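Local structure of afamin (Homo sapiens, 6FAK) at residues N139-E144 with V162-V167; I221-F226 with F333-S338. The protein carries hydrophobic molecules in body fluids, binding vitamin E and keeping lipidated Wnt proteins soluble and active. One frame throughout, in Å; residues are numbered along the deposited sequence. Where two conformers were deposited one is given.

Contact 1: residues N139-E144 with V162-V167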
loop_
_atom_site.group_PDB
_atom_site.type_symbol
_atom_site.label_atom_id
_atom_site.label_comp_id
_atom_site.label_asym_id
_atom_site.label_seq_id
_atom_site.Cartn_x
_atom_site.Cartn_y
_atom_site.Cartn_z
ATOM N N ASN A 139 -15.338 8.812 16.980
ATOM C CA ASN A 139 -16.086 7.649 16.509
ATOM C C ASN A 139 -16.489 7.805 15.042
ATOM O O ASN A 139 -16.254 6.904 14.261
ATOM C CB ASN A 139 -17.326 7.355 17.342
ATOM C CG ASN A 139 -17.010 6.664 18.668
ATOM O OD1 ASN A 139 -15.908 6.166 18.883
ATOM N ND2 ASN A 139 -17.999 6.632 19.565
ATOM N N HIS A 140 -17.053 8.956 14.677
ATOM C CA HIS A 140 -17.480 9.199 13.291
ATOM C C HIS A 140 -16.288 9.318 12.327
ATOM O O HIS A 140 -16.317 8.759 11.216
ATOM C CB HIS A 140 -18.409 10.421 13.195
ATOM C CG HIS A 140 -19.129 10.528 11.883
ATOM N ND1 HIS A 140 -20.445 10.161 11.717
ATOM C CD2 HIS A 140 -18.705 10.951 10.670
ATOM C CE1 HIS A 140 -20.798 10.348 10.458
ATOM N NE2 HIS A 140 -19.761 10.833 9.803
ATOM N N PHE A 141 -15.223 9.999 12.751
ATOM C CA PHE A 141 -13.950 10.046 11.964
ATOM C C PHE A 141 -13.399 8.645 11.600
ATOM O O PHE A 141 -13.094 8.369 10.442
ATOM C CB PHE A 141 -12.867 10.803 12.766
ATOM C CG PHE A 141 -11.472 10.680 12.192
ATOM C CD1 PHE A 141 -11.058 11.504 11.148
ATOM C CD2 PHE A 141 -10.588 9.736 12.687
ATOM C CE1 PHE A 141 -9.798 11.381 10.604
ATOM C CE2 PHE A 141 -9.324 9.610 12.163
ATOM C CZ PHE A 141 -8.940 10.436 11.116
ATOM N N LEU A 142 -13.288 7.794 12.617
ATOM C CA LEU A 142 -12.790 6.475 12.508
ATOM C C LEU A 142 -13.673 5.578 11.607
ATOM O O LEU A 142 -13.150 4.834 10.784
ATOM C CB LEU A 142 -12.646 5.882 13.896
ATOM C CG LEU A 142 -11.558 4.909 14.265
ATOM C CD1 LEU A 142 -10.231 5.215 13.595
ATOM C CD2 LEU A 142 -11.396 4.898 15.795
ATOM N N TYR A 143 -14.993 5.641 11.796
ATOM C CA TYR A 143 -15.948 5.077 10.839
ATOM C C TYR A 143 -15.668 5.495 9.397
ATOM O O TYR A 143 -15.619 4.644 8.500
ATOM C CB TYR A 143 -17.369 5.472 11.245
ATOM C CG TYR A 143 -18.460 5.286 10.253
ATOM C CD1 TYR A 143 -18.946 4.024 9.963
ATOM C CD2 TYR A 143 -19.073 6.384 9.640
ATOM C CE1 TYR A 143 -19.975 3.839 9.046
ATOM C CE2 TYR A 143 -20.121 6.217 8.737
ATOM C CZ TYR A 143 -20.582 4.942 8.468
ATOM O OH TYR A 143 -21.616 4.770 7.603
ATOM N N GLU A 144 -15.527 6.802 9.161
ATOM C CA GLU A 144 -15.441 7.326 7.811
ATOM C C GLU A 144 -14.102 6.952 7.182
ATOM O O GLU A 144 -14.047 6.573 5.976
ATOM C CB GLU A 144 -15.693 8.848 7.761
ATOM C CG GLU A 144 -17.114 9.321 8.190
ATOM C CD GLU A 144 -18.271 8.923 7.279
ATOM O OE1 GLU A 144 -18.048 8.276 6.238
ATOM O OE2 GLU A 144 -19.447 9.277 7.617
ATOM N N VAL A 162 -5.275 9.126 16.519
ATOM C CA VAL A 162 -4.562 9.881 17.573
ATOM C C VAL A 162 -3.942 11.181 17.010
ATOM O O VAL A 162 -4.118 12.250 17.578
ATOM C CB VAL A 162 -3.480 9.016 18.278
ATOM C CG1 VAL A 162 -2.525 9.861 19.100
ATOM C CG2 VAL A 162 -4.145 7.998 19.193
ATOM N N HIS A 163 -3.201 11.062 15.917
ATOM C CA HIS A 163 -2.590 12.209 15.276
ATOM C C HIS A 163 -3.611 13.197 14.715
ATOM O O HIS A 163 -3.419 14.427 14.840
ATOM C CB HIS A 163 -1.561 11.754 14.283
ATOM C CG HIS A 163 -0.332 11.273 14.966
ATOM N ND1 HIS A 163 0.820 12.024 15.021
ATOM C CD2 HIS A 163 -0.121 10.205 15.770
ATOM C CE1 HIS A 163 1.723 11.386 15.746
ATOM N NE2 HIS A 163 1.175 10.279 16.212
ATOM N N PHE A 164 -4.719 12.671 14.192
ATOM C CA PHE A 164 -5.773 13.521 13.714
ATOM C C PHE A 164 -6.375 14.320 14.875
ATOM O O PHE A 164 -6.605 15.511 14.737
ATOM C CB PHE A 164 -6.797 12.768 12.856
ATOM C CG PHE A 164 -6.526 12.874 11.352
ATOM C CD1 PHE A 164 -6.577 14.109 10.707
ATOM C CD2 PHE A 164 -6.232 11.738 10.580
ATOM C CE1 PHE A 164 -6.354 14.203 9.334
ATOM C CE2 PHE A 164 -6.033 11.824 9.196
ATOM C CZ PHE A 164 -6.075 13.063 8.576
ATOM N N GLU A 165 -6.556 13.684 16.022
ATOM C CA GLU A 165 -6.983 14.374 17.218
ATOM C C GLU A 165 -6.020 15.499 17.705
ATOM O O GLU A 165 -6.473 16.580 18.134
ATOM C CB GLU A 165 -7.279 13.367 18.346
ATOM C CG GLU A 165 -7.595 14.058 19.670
ATOM C CD GLU A 165 -8.299 13.175 20.683
ATOM O OE1 GLU A 165 -8.995 13.754 21.553
ATOM O OE2 GLU A 165 -8.161 11.931 20.626
ATOM N N GLU A 166 -4.724 15.242 17.679
ATOM C CA GLU A 166 -3.731 16.270 17.981
ATOM C C GLU A 166 -3.806 17.456 16.972
ATOM O O GLU A 166 -3.539 18.600 17.345
ATOM C CB GLU A 166 -2.298 15.719 17.952
ATOM C CG GLU A 166 -1.957 14.512 18.839
ATOM C CD GLU A 166 -2.609 14.475 20.222
ATOM O OE1 GLU A 166 -2.758 15.535 20.888
ATOM O OE2 GLU A 166 -2.941 13.351 20.669
ATOM N N VAL A 167 -4.141 17.190 15.718
ATOM C CA VAL A 167 -4.324 18.234 14.720
ATOM C C VAL A 167 -5.526 19.094 15.092
ATOM O O VAL A 167 -5.423 20.295 15.054
ATOM C CB VAL A 167 -4.412 17.683 13.296
ATOM C CG1 VAL A 167 -4.924 18.735 12.281
ATOM C CG2 VAL A 167 -3.047 17.153 12.883
#

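Contact 2: residues I221-F226 with F333-S338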
loop_
_atom_site.group_PDB
_atom_site.type_symbol
_atom_site.label_atom_id
_atom_site.label_comp_id
_atom_site.label_asym_id
_atom_site.label_seq_id
_atom_site.Cartn_x
_atom_site.Cartn_y
_atom_site.Cartn_z
ATOM N N ILE A 221 13.688 -7.488 5.051
ATOM C CA ILE A 221 13.472 -6.203 5.733
ATOM C C ILE A 221 14.081 -6.200 7.136
ATOM O O ILE A 221 14.755 -5.226 7.540
ATOM C CB ILE A 221 11.967 -5.861 5.876
ATOM C CG1 ILE A 221 11.351 -5.521 4.514
ATOM C CG2 ILE A 221 11.742 -4.657 6.822
ATOM C CD1 ILE A 221 9.823 -5.539 4.524
ATOM N N LEU A 222 13.786 -7.248 7.914
ATOM C CA LEU A 222 14.333 -7.328 9.291
ATOM C C LEU A 222 15.883 -7.427 9.356
ATOM O O LEU A 222 16.547 -6.897 10.285
ATOM C CB LEU A 222 13.634 -8.444 10.038
ATOM C CG LEU A 222 12.107 -8.317 10.225
ATOM C CD1 LEU A 222 11.493 -9.568 10.791
ATOM C CD2 LEU A 222 11.819 -7.143 11.168
ATOM N N SER A 223 16.460 -8.149 8.398
ATOM C CA SER A 223 17.923 -8.288 8.327
ATOM C C SER A 223 18.602 -6.964 7.947
ATOM O O SER A 223 19.663 -6.637 8.460
ATOM C CB SER A 223 18.333 -9.416 7.351
ATOM O OG SER A 223 17.755 -10.677 7.667
ATOM N N GLN A 224 17.980 -6.187 7.063
ATOM C CA GLN A 224 18.459 -4.821 6.764
ATOM C C GLN A 224 18.345 -3.883 7.944
ATOM O O GLN A 224 19.254 -3.100 8.202
ATOM C CB GLN A 224 17.690 -4.176 5.602
ATOM C CG GLN A 224 18.389 -4.280 4.298
ATOM C CD GLN A 224 17.686 -3.538 3.172
ATOM O OE1 GLN A 224 16.519 -3.116 3.278
ATOM N NE2 GLN A 224 18.383 -3.417 2.074
ATOM N N LYS A 225 17.210 -3.940 8.625
ATOM C CA LYS A 225 16.934 -3.053 9.741
ATOM C C LYS A 225 17.741 -3.385 10.995
ATOM O O LYS A 225 18.166 -2.471 11.714
ATOM C CB LYS A 225 15.440 -3.103 10.068
ATOM C CG LYS A 225 14.997 -2.037 11.058
ATOM C CD LYS A 225 13.521 -2.202 11.364
ATOM C CE LYS A 225 12.968 -1.073 12.231
ATOM N NZ LYS A 225 12.345 -0.033 11.359
ATOM N N PHE A 226 17.939 -4.676 11.264
ATOM C CA PHE A 226 18.640 -5.138 12.473
ATOM C C PHE A 226 19.817 -6.001 12.059
ATOM O O PHE A 226 19.836 -7.196 12.314
ATOM C CB PHE A 226 17.699 -5.949 13.371
ATOM C CG PHE A 226 16.435 -5.222 13.748
ATOM C CD1 PHE A 226 16.488 -3.970 14.346
ATOM C CD2 PHE A 226 15.195 -5.806 13.549
ATOM C CE1 PHE A 226 15.337 -3.290 14.695
ATOM C CE2 PHE A 226 14.029 -5.139 13.897
ATOM C CZ PHE A 226 14.102 -3.868 14.474
ATOM N N PHE A 333 20.924 -17.356 3.343
ATOM C CA PHE A 333 21.462 -16.515 2.262
ATOM C C PHE A 333 20.793 -15.124 2.254
ATOM O O PHE A 333 21.470 -14.105 2.217
ATOM C CB PHE A 333 21.300 -17.170 0.884
ATOM C CG PHE A 333 21.713 -16.253 -0.231
ATOM C CD1 PHE A 333 23.056 -16.023 -0.491
ATOM C CD2 PHE A 333 20.735 -15.548 -0.969
ATOM C CE1 PHE A 333 23.428 -15.139 -1.499
ATOM C CE2 PHE A 333 21.099 -14.687 -1.980
ATOM C CZ PHE A 333 22.437 -14.467 -2.253
ATOM N N THR A 334 19.477 -15.107 2.386
ATOM C CA THR A 334 18.728 -13.878 2.330
ATOM C C THR A 334 19.158 -12.959 3.529
ATOM O O THR A 334 19.454 -11.785 3.351
ATOM C CB THR A 334 17.209 -14.142 2.325
ATOM O OG1 THR A 334 16.824 -15.040 1.254
ATOM C CG2 THR A 334 16.471 -12.808 2.236
ATOM N N PHE A 335 19.239 -13.566 4.719
ATOM C CA PHE A 335 19.747 -12.913 5.941
ATOM C C PHE A 335 21.132 -12.290 5.724
ATOM O O PHE A 335 21.338 -11.079 5.938
ATOM C CB PHE A 335 19.746 -13.916 7.085
ATOM C CG PHE A 335 20.562 -13.518 8.262
ATOM C CD1 PHE A 335 20.160 -12.463 9.079
ATOM C CD2 PHE A 335 21.726 -14.218 8.586
ATOM C CE1 PHE A 335 20.924 -12.128 10.210
ATOM C CE2 PHE A 335 22.481 -13.882 9.698
ATOM C CZ PHE A 335 22.089 -12.832 10.513
ATOM N N GLU A 336 22.073 -13.121 5.313
ATOM C CA GLU A 336 23.469 -12.674 5.173
ATOM C C GLU A 336 23.615 -11.610 4.066
ATOM O O GLU A 336 24.315 -10.582 4.279
ATOM C CB GLU A 336 24.399 -13.854 4.894
ATOM C CG GLU A 336 24.574 -14.834 6.058
ATOM C CD GLU A 336 25.215 -14.214 7.319
ATOM O OE1 GLU A 336 25.767 -13.119 7.261
ATOM O OE2 GLU A 336 25.164 -14.829 8.408
ATOM N N TYR A 337 22.956 -11.833 2.917
ATOM C CA TYR A 337 23.057 -10.902 1.787
ATOM C C TYR A 337 22.334 -9.575 2.096
ATOM O O TYR A 337 22.885 -8.475 1.838
ATOM C CB TYR A 337 22.530 -11.534 0.471
ATOM C CG TYR A 337 23.035 -10.818 -0.759
ATOM C CD1 TYR A 337 22.405 -9.685 -1.233
ATOM C CD2 TYR A 337 24.233 -11.228 -1.398
ATOM C CE1 TYR A 337 22.905 -8.974 -2.312
ATOM C CE2 TYR A 337 24.739 -10.520 -2.518
ATOM C CZ TYR A 337 24.037 -9.411 -2.980
ATOM O OH TYR A 337 24.496 -8.664 -4.052
ATOM N N SER A 338 21.129 -9.649 2.662
ATOM C CA SER A 338 20.360 -8.434 3.014
ATOM C C SER A 338 21.039 -7.543 4.060
ATOM O O SER A 338 21.102 -6.327 3.890
ATOM C CB SER A 338 18.950 -8.771 3.467
ATOM O OG SER A 338 18.279 -9.521 2.461
#

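Contact 1: residues N139-E144 with V162-V167
Helix-to-helix packing in the first albumin domain brings Phe141 of helix 134-148 against Phe164 of helix 154-171, each side chain leaving its backbone toward the other helix. The two rings are oblique, with planes at 58° and centroids 4.9 Å apart, a pairing neither parallel enough to stack nor steep enough to be T-shaped. Phe141 leads with its CZ and CE1 corner: CE1 sits over one face of the Phe164 ring, 3.5 Å above its plane and displaced toward the rim, while CZ also lies 3.6 Å from Phe164 CB. The first torsion of Phe141 sets CG anti to the backbone N (chi1 169°), which carries the ring across the gap between helices whose nearest CA atoms, those of Phe141 and Phe164, are 9.1 Å apart. The contact is small, burying 106 Å² in all, and purely apolar. It belongs to the all-helical albumin fold, in which helix 154-171 ends at Cys171, followed by Cys172; their disulfides run to Cys180 and Cys127, respectively. With an alanine here, Phe164 would probably lose the ring lying over its face, opening a gap between the two helices and leaving its own ring freer to turn. Ala185, Val188 and Thr189 of helix 177-209 also touch Phe164, so this ring is shared among three helices. Beside the ring pair, Glu165 OE1 forms a salt bridge with Arg134 NE at the start of the partner helix, and it also accepts a hydrogen bond from Tyr130 OH.

Contact 2: residues I221-F226 with F333-S338
Ser223 reaches the rim of the Phe335 ring, its OG lying in the ring plane 3.3 Å from Phe335 CD1. The contact is one of close-packed helices in the second albumin domain: helix 216-225, within the experimentally defined pocket region for hydrophobic ligands, runs beside helix 326-339 in the same general direction, the axes of the two segments crossing at -36° with a closest approach of 8.3 Å. The small side chains of Ser223 and Ser338 at the crossing are consistent with this close approach. Ser223 CB sits 4.0 Å from Ser338 CB, and the CA atoms of Ser223 and Phe335 come within 5.5 Å. No hydrogen bond joins the segments; the hydroxyl of Ser223, turned beside its own backbone N (chi1 -56°), bonds back to Ile219 O one helical turn earlier. Next along, Gln224 lays its CG 3.4 Å from Ser338 O and extends onward past the end of the partner helix. Its NE2 bonds to Leu344 O and His341 O, consistent with a fixed orientation of the amide; OE1 meets a bound PEG, probably from the crystallisation liquor. On the other helix, the Ser338 hydroxyl likewise bonds back to its own helix: OG donates to Thr334 O at 2.7 Å, from 36° out of the carbonyl plane, while Ser338 N reaches the same oxygen from the opposite face at 2.8 Å.

From the N terminus the chain first closes contact 1, a short-range join between helices 134-148 and 154-171 with 17 residues between its segments. The long helix 177-209 then leads out of the first albumin range into the second, where contact 2 opens on helix 216-225 and closes only after 106 residues, on helix 326-339. The two loops therefore follow in series and neither nest nor cross. Their centres lie 36 Å apart and their nearest atoms about 16 Å apart, so they do not touch. A hydrogen bond also links the first contact's segment to the second's loop: His163, in segment 162-167, bonds through NE2 to Glu288 OE2, on helix 288-295.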